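Local coordinates for Lin1840 protein (Listeria innocua serovar 6a, PDB 4ZOC) that probably hydrolyses terminal, non-reducing beta-D-glucosyl residues with release of beta-D-glucose, as a glycosyl hydrolase family 3 enzyme of beta-1,2-glucan metabolism, at residues Ile102-Gly107 with Glu524-Gly529; Gly148-Ser153 with Gly507-Val512. The protein carries 2 engineered substitutions. All coordinates share one frame; numbering follows the deposited sequence.

Contact 1. Residues Ile102-Gly107 with Glu524-Gly529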
loop_
_atom_site.group_PDB
_atom_site.type_symbol
_atom_site.label_atom_id
_atom_site.label_comp_id
_atom_site.label_asym_id
_atom_site.label_seq_id
_atom_site.Cartn_x
_atom_site.Cartn_y
_atom_site.Cartn_z
ATOM N N ILE A 102 0.992 1.065 -26.513
ATOM C CA ILE A 102 1.548 1.548 -25.205
ATOM C C ILE A 102 2.390 0.483 -24.529
ATOM O O ILE A 102 2.176 -0.691 -24.754
ATOM C CB ILE A 102 0.467 2.058 -24.227
ATOM C CG1 ILE A 102 -0.625 1.004 -23.920
ATOM C CG2 ILE A 102 -0.099 3.353 -24.710
ATOM C CD1 ILE A 102 -1.483 1.329 -22.720
ATOM N N PRO A 103 3.403 0.893 -23.727
ATOM C CA PRO A 103 4.250 -0.140 -23.183
ATOM C C PRO A 103 3.558 -1.292 -22.408
ATOM O O PRO A 103 4.042 -2.418 -22.481
ATOM C CB PRO A 103 5.233 0.665 -22.331
ATOM C CG PRO A 103 5.373 1.928 -23.122
ATOM C CD PRO A 103 4.010 2.210 -23.597
ATOM N N LEU A 104 2.499 -0.996 -21.647
ATOM C CA LEU A 104 1.803 -2.025 -20.845
ATOM C C LEU A 104 1.259 -3.079 -21.818
ATOM O O LEU A 104 1.295 -4.240 -21.534
ATOM C CB LEU A 104 0.717 -1.367 -20.014
ATOM C CG LEU A 104 0.106 -2.328 -18.985
ATOM C CD1 LEU A 104 1.134 -3.113 -18.179
ATOM C CD2 LEU A 104 -0.875 -1.621 -18.109
ATOM N N ALA A 105 0.777 -2.646 -22.983
ATOM C CA ALA A 105 0.323 -3.572 -24.044
ATOM C C ALA A 105 1.516 -4.376 -24.589
ATOM O O ALA A 105 1.450 -5.595 -24.793
ATOM C CB ALA A 105 -0.362 -2.829 -25.134
ATOM N N LEU A 106 2.631 -3.705 -24.821
ATOM C CA LEU A 106 3.800 -4.409 -25.305
ATOM C C LEU A 106 4.207 -5.494 -24.287
ATOM O O LEU A 106 4.754 -6.485 -24.641
ATOM C CB LEU A 106 4.966 -3.469 -25.645
ATOM C CG LEU A 106 4.699 -2.453 -26.756
ATOM C CD1 LEU A 106 5.845 -1.494 -26.950
ATOM C CD2 LEU A 106 4.364 -3.164 -28.038
ATOM N N GLY A 107 4.034 -5.248 -23.016
ATOM C CA GLY A 107 4.373 -6.206 -21.953
ATOM C C GLY A 107 3.507 -7.456 -22.232
ATOM O O GLY A 107 3.982 -8.580 -22.213
ATOM N N GLU A 524 -9.140 -7.108 -25.034
ATOM C CA GLU A 524 -8.368 -6.023 -24.474
ATOM C C GLU A 524 -7.339 -5.548 -25.478
ATOM O O GLU A 524 -6.352 -6.248 -25.764
ATOM C CB GLU A 524 -7.729 -6.491 -23.160
ATOM C CG GLU A 524 -6.672 -5.509 -22.596
ATOM C CD GLU A 524 -7.260 -4.201 -22.129
ATOM O OE1 GLU A 524 -7.552 -3.324 -23.021
ATOM O OE2 GLU A 524 -7.457 -4.067 -20.903
ATOM N N LEU A 525 -7.622 -4.411 -26.079
ATOM C CA LEU A 525 -6.738 -3.818 -27.123
ATOM C C LEU A 525 -5.759 -2.844 -26.558
ATOM O O LEU A 525 -4.861 -2.419 -27.316
ATOM C CB LEU A 525 -7.533 -3.060 -28.192
ATOM C CG LEU A 525 -8.189 -4.154 -28.994
ATOM C CD1 LEU A 525 -9.665 -4.034 -29.142
ATOM C CD2 LEU A 525 -7.468 -4.800 -30.111
ATOM N N TRP A 526 -5.923 -2.466 -25.275
ATOM C CA TRP A 526 -5.135 -1.385 -24.654
ATOM C C TRP A 526 -5.241 -0.126 -25.571
ATOM O O TRP A 526 -6.329 0.232 -26.038
ATOM C CB TRP A 526 -3.710 -1.823 -24.441
ATOM C CG TRP A 526 -3.580 -3.034 -23.538
ATOM C CD1 TRP A 526 -3.186 -4.293 -23.884
ATOM C CD2 TRP A 526 -3.711 -3.033 -22.110
ATOM N NE1 TRP A 526 -3.103 -5.096 -22.736
ATOM C CE2 TRP A 526 -3.384 -4.333 -21.642
ATOM C CE3 TRP A 526 -4.028 -2.045 -21.167
ATOM C CZ2 TRP A 526 -3.452 -4.682 -20.246
ATOM C CZ3 TRP A 526 -4.036 -2.393 -19.794
ATOM C CH2 TRP A 526 -3.747 -3.699 -19.366
ATOM N N PHE A 527 -4.154 0.570 -25.828
ATOM C CA PHE A 527 -4.152 1.526 -26.953
ATOM C C PHE A 527 -3.122 1.032 -27.960
ATOM O O PHE A 527 -1.944 0.999 -27.695
ATOM C CB PHE A 527 -3.844 2.925 -26.456
ATOM C CG PHE A 527 -4.912 3.516 -25.594
ATOM C CD1 PHE A 527 -6.234 3.626 -26.032
ATOM C CD2 PHE A 527 -4.604 3.960 -24.289
ATOM C CE1 PHE A 527 -7.180 4.297 -25.276
ATOM C CE2 PHE A 527 -5.537 4.579 -23.551
ATOM C CZ PHE A 527 -6.830 4.756 -24.023
ATOM N N PRO A 528 -3.584 0.578 -29.148
ATOM C CA PRO A 528 -2.634 -0.088 -30.049
ATOM C C PRO A 528 -1.752 0.846 -30.860
ATOM O O PRO A 528 -0.734 0.375 -31.436
ATOM C CB PRO A 528 -3.515 -0.878 -31.013
ATOM C CG PRO A 528 -4.828 -0.993 -30.327
ATOM C CD PRO A 528 -4.976 0.266 -29.469
ATOM N N GLY A 529 -2.134 2.129 -30.932
ATOM C CA GLY A 529 -1.388 3.131 -31.741
ATOM C C GLY A 529 -2.024 3.354 -33.092
ATOM O O GLY A 529 -3.230 3.212 -33.297
#
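The Trp526 indole lies against Ala105 and Leu104 in the seam between the TIM-barrel domain and the C-terminal domain of this glycosyl hydrolase family 3 enzyme. The first turn of helix 103-108 supplies the bumps. Ala105 sits over the five-membered ring in a CH-pi contact, its CA 3.9 Å from the ring centroid and 25° off the normal, while its methyl rests near the root of the indole, Ala105 CB 3.4 Å from Trp526 CD1 and close to Trp526 CB. Further along the indole Leu104 takes over: with CG anti to its backbone N (chi1 -170°), it reaches the rim of the six-membered ring, Leu104 CD2 lying 3.7 Å from Trp526 CZ3. The indole thus has the helix on one face and Glu524 CG, at the end of strand 521-524, toward the rim of the other. The same Glu524 turns its carboxylate back to take the N-H of Trp526 on OE1. At the N-terminal end of the helix, Ile102 fills the step between Trp526 CB and the Phe527 backbone with CG1, and lays CG2 against Phe527 CB. From this N-cap position, Ile102 N donates to Phe527 O at 3.2 Å, nearly along the C=O axis.

Contact 2. Residues Gly148-Ser153 with Gly507-Val512; sequences GRVMES and GRPLEV
Val150 and Met151 close around the carbonyl oxygen of Gly507: Val150 CG2 comes within 3.6 Å of Gly507 O and Met151 CB within 3.3 Å. Val150 owes this reach to its first torsion (chi1 -63°), which puts CG2 between the backbone N and the carbonyl carbon and turns it toward Gly507 and Arg508. The same methyl touches Arg508 CB at 3.7 Å and, more loosely, Pro509 CD, with the valine and arginine side chains crossing at about a right angle. Gly507 offers only backbone here, and its CA lies 5.0 Å from that of Met151.

One water joins the two backbones. It donates to Gly148 O at 2.8 Å and, more weakly, to Gly507 O. The water oxygen also sits over the centre of one face of the Arg508 guanidinium. Arg508 bends at chi3 to bring NH2 against Gly148 CA, 3.5 Å away.

The next shell fixes that guanidinium: NE donates to Pro145 O, just ahead of the 3-10 turn, NH2 to Gly475 O, and NH1 forms a salt bridge with Glu466, whose other oxygen takes the Gly507 N-H. On the far side of the turn, Arg149 grips Glu152 side-on, NE to OE2 and NH2 to OE1, nearly in the guanidinium plane, and Arg149 NH1 reaches Tyr196 OH.

This is the buried seam between a loop of the TIM barrel and the loop following strand 500-505 of the C-terminal domain, with the side chain of Met151 about 11 Å from a bound beta-D-glucopyranose. Direct contact here is van der Waals packing, in part of carbon against the Gly507 oxygen and the guanidinium; the polar linkage runs through the water and through Arg508, whose buried charge is probably balanced by Glu466.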
loop_
_atom_site.group_PDB
_atom_site.type_symbol
_atom_site.label_atom_id
_atom_site.label_comp_id
_atom_site.label_asym_id
_atom_site.label_seq_id
_atom_site.Cartn_x
_atom_site.Cartn_y
_atom_site.Cartn_z
ATOM N N GLY A 148 -1.601 6.400 -13.077
ATOM C CA GLY A 148 -1.742 6.555 -14.513
ATOM C C GLY A 148 -0.576 6.110 -15.344
ATOM O O GLY A 148 -0.727 5.745 -16.505
ATOM N N ARG A 149 0.581 6.108 -14.731
ATOM C CA ARG A 149 1.853 5.751 -15.425
ATOM C C ARG A 149 2.084 4.244 -15.581
ATOM O O ARG A 149 3.043 3.871 -16.215
ATOM C CB ARG A 149 3.033 6.426 -14.706
ATOM C CG ARG A 149 2.815 7.929 -14.593
ATOM C CD ARG A 149 4.094 8.688 -14.211
ATOM N NE ARG A 149 4.892 8.787 -15.426
ATOM C CZ ARG A 149 5.789 9.727 -15.713
ATOM N NH1 ARG A 149 6.096 10.694 -14.854
ATOM N NH2 ARG A 149 6.376 9.677 -16.900
ATOM N N VAL A 150 1.174 3.370 -15.124
ATOM C CA VAL A 150 1.252 1.970 -15.429
ATOM C C VAL A 150 1.329 1.778 -16.940
ATOM O O VAL A 150 1.946 0.789 -17.378
ATOM C CB VAL A 150 0.115 1.082 -14.840
ATOM C CG1 VAL A 150 0.176 1.135 -13.308
ATOM C CG2 VAL A 150 -1.252 1.498 -15.310
ATOM N N MET A 151 0.733 2.682 -17.728
ATOM C CA MET A 151 0.727 2.491 -19.194
ATOM C C MET A 151 2.135 2.471 -19.782
ATOM O O MET A 151 2.321 1.984 -20.869
ATOM C CB MET A 151 -0.062 3.600 -19.890
ATOM C CG MET A 151 0.450 5.039 -19.582
ATOM S SD MET A 151 0.649 6.111 -21.017
ATOM C CE MET A 151 1.901 5.228 -21.909
ATOM N N GLU A 152 3.084 3.051 -19.061
ATOM C CA GLU A 152 4.506 3.179 -19.494
ATOM C C GLU A 152 5.350 1.989 -19.154
ATOM O O GLU A 152 6.445 1.885 -19.653
ATOM C CB GLU A 152 5.141 4.416 -18.870
ATOM C CG GLU A 152 4.520 5.732 -19.305
ATOM C CD GLU A 152 4.901 6.818 -18.332
ATOM O OE1 GLU A 152 6.095 7.179 -18.284
ATOM O OE2 GLU A 152 3.984 7.349 -17.658
ATOM N N SER A 153 4.880 1.152 -18.232
ATOM C CA SER A 153 5.613 0.019 -17.717
ATOM C C SER A 153 5.168 -1.209 -18.462
ATOM O O SER A 153 4.084 -1.206 -19.002
ATOM C CB SER A 153 5.282 -0.125 -16.212
ATOM O OG SER A 153 5.968 -1.290 -15.653
ATOM N N GLY A 507 -5.558 2.380 -20.736
ATOM C CA GLY A 507 -4.152 2.476 -20.375
ATOM C C GLY A 507 -3.801 1.840 -19.073
ATOM O O GLY A 507 -2.671 1.965 -18.636
ATOM N N ARG A 508 -4.764 1.210 -18.396
ATOM C CA ARG A 508 -4.574 0.576 -17.046
ATOM C C ARG A 508 -5.504 -0.593 -16.924
ATOM O O ARG A 508 -6.543 -0.595 -17.560
ATOM C CB ARG A 508 -4.899 1.545 -15.864
ATOM C CG ARG A 508 -6.279 2.223 -16.029
ATOM C CD ARG A 508 -6.906 2.762 -14.772
ATOM N NE ARG A 508 -6.021 3.746 -14.186
ATOM C CZ ARG A 508 -5.914 5.001 -14.620
ATOM N NH1 ARG A 508 -6.631 5.419 -15.635
ATOM N NH2 ARG A 508 -5.112 5.846 -14.019
ATOM N N PRO A 509 -5.139 -1.622 -16.101
ATOM C CA PRO A 509 -6.186 -2.558 -15.609
ATOM C C PRO A 509 -7.362 -1.799 -15.057
ATOM O O PRO A 509 -7.216 -0.690 -14.458
ATOM C CB PRO A 509 -5.463 -3.286 -14.482
ATOM C CG PRO A 509 -3.975 -3.263 -14.921
ATOM C CD PRO A 509 -3.860 -1.864 -15.394
ATOM N N LEU A 510 -8.538 -2.354 -15.294
ATOM C CA LEU A 510 -9.791 -1.739 -14.850
ATOM C C LEU A 510 -10.605 -2.846 -14.180
ATOM O O LEU A 510 -10.336 -4.050 -14.412
ATOM C CB LEU A 510 -10.583 -1.166 -16.016
ATOM C CG LEU A 510 -9.992 0.139 -16.560
ATOM C CD1 LEU A 510 -10.536 0.273 -17.967
ATOM C CD2 LEU A 510 -10.189 1.343 -15.643
ATOM N N GLU A 511 -11.651 -2.453 -13.501
ATOM C CA GLU A 511 -12.674 -3.408 -13.023
ATOM C C GLU A 511 -13.571 -3.864 -14.209
ATOM O O GLU A 511 -14.392 -3.100 -14.746
ATOM C CB GLU A 511 -13.560 -2.778 -11.960
ATOM C CG GLU A 511 -12.868 -2.270 -10.713
ATOM C CD GLU A 511 -13.826 -1.749 -9.633
ATOM O OE1 GLU A 511 -15.088 -1.958 -9.734
ATOM O OE2 GLU A 511 -13.314 -1.124 -8.678
ATOM N N VAL A 512 -13.343 -5.073 -14.676
ATOM C CA VAL A 512 -14.011 -5.522 -15.853
ATOM C C VAL A 512 -15.028 -6.643 -15.603
ATOM O O VAL A 512 -15.638 -7.188 -16.593
ATOM C CB VAL A 512 -13.041 -5.867 -16.995
ATOM C CG1 VAL A 512 -12.205 -4.662 -17.394
ATOM C CG2 VAL A 512 -12.238 -7.127 -16.674
HETATM O O HOH W 1 -2.996 4.292 -17.169
#

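Contacts 1 and 2 lie about 10 Å apart, centre to centre, in the same buried interface. Each pairs a segment from the TIM-barrel domain with one from the C-terminal domain, and along the chain the order is 102-107, 148-153, 507-512, 524-529, which places contact 2 within the span bracketed by contact 1. The C-terminal partners follow neighbouring parallel strands of one sheet, 500-505 and 521-524. On the barrel side the two segments touch directly: Leu104 N probably donates to Met151 O (3.1 Å), and Pro103 packs on Glu152 O. Helix 103-108 and the 3-10 turn thus meet the C-terminal domain side by side, away from the glucose pocket.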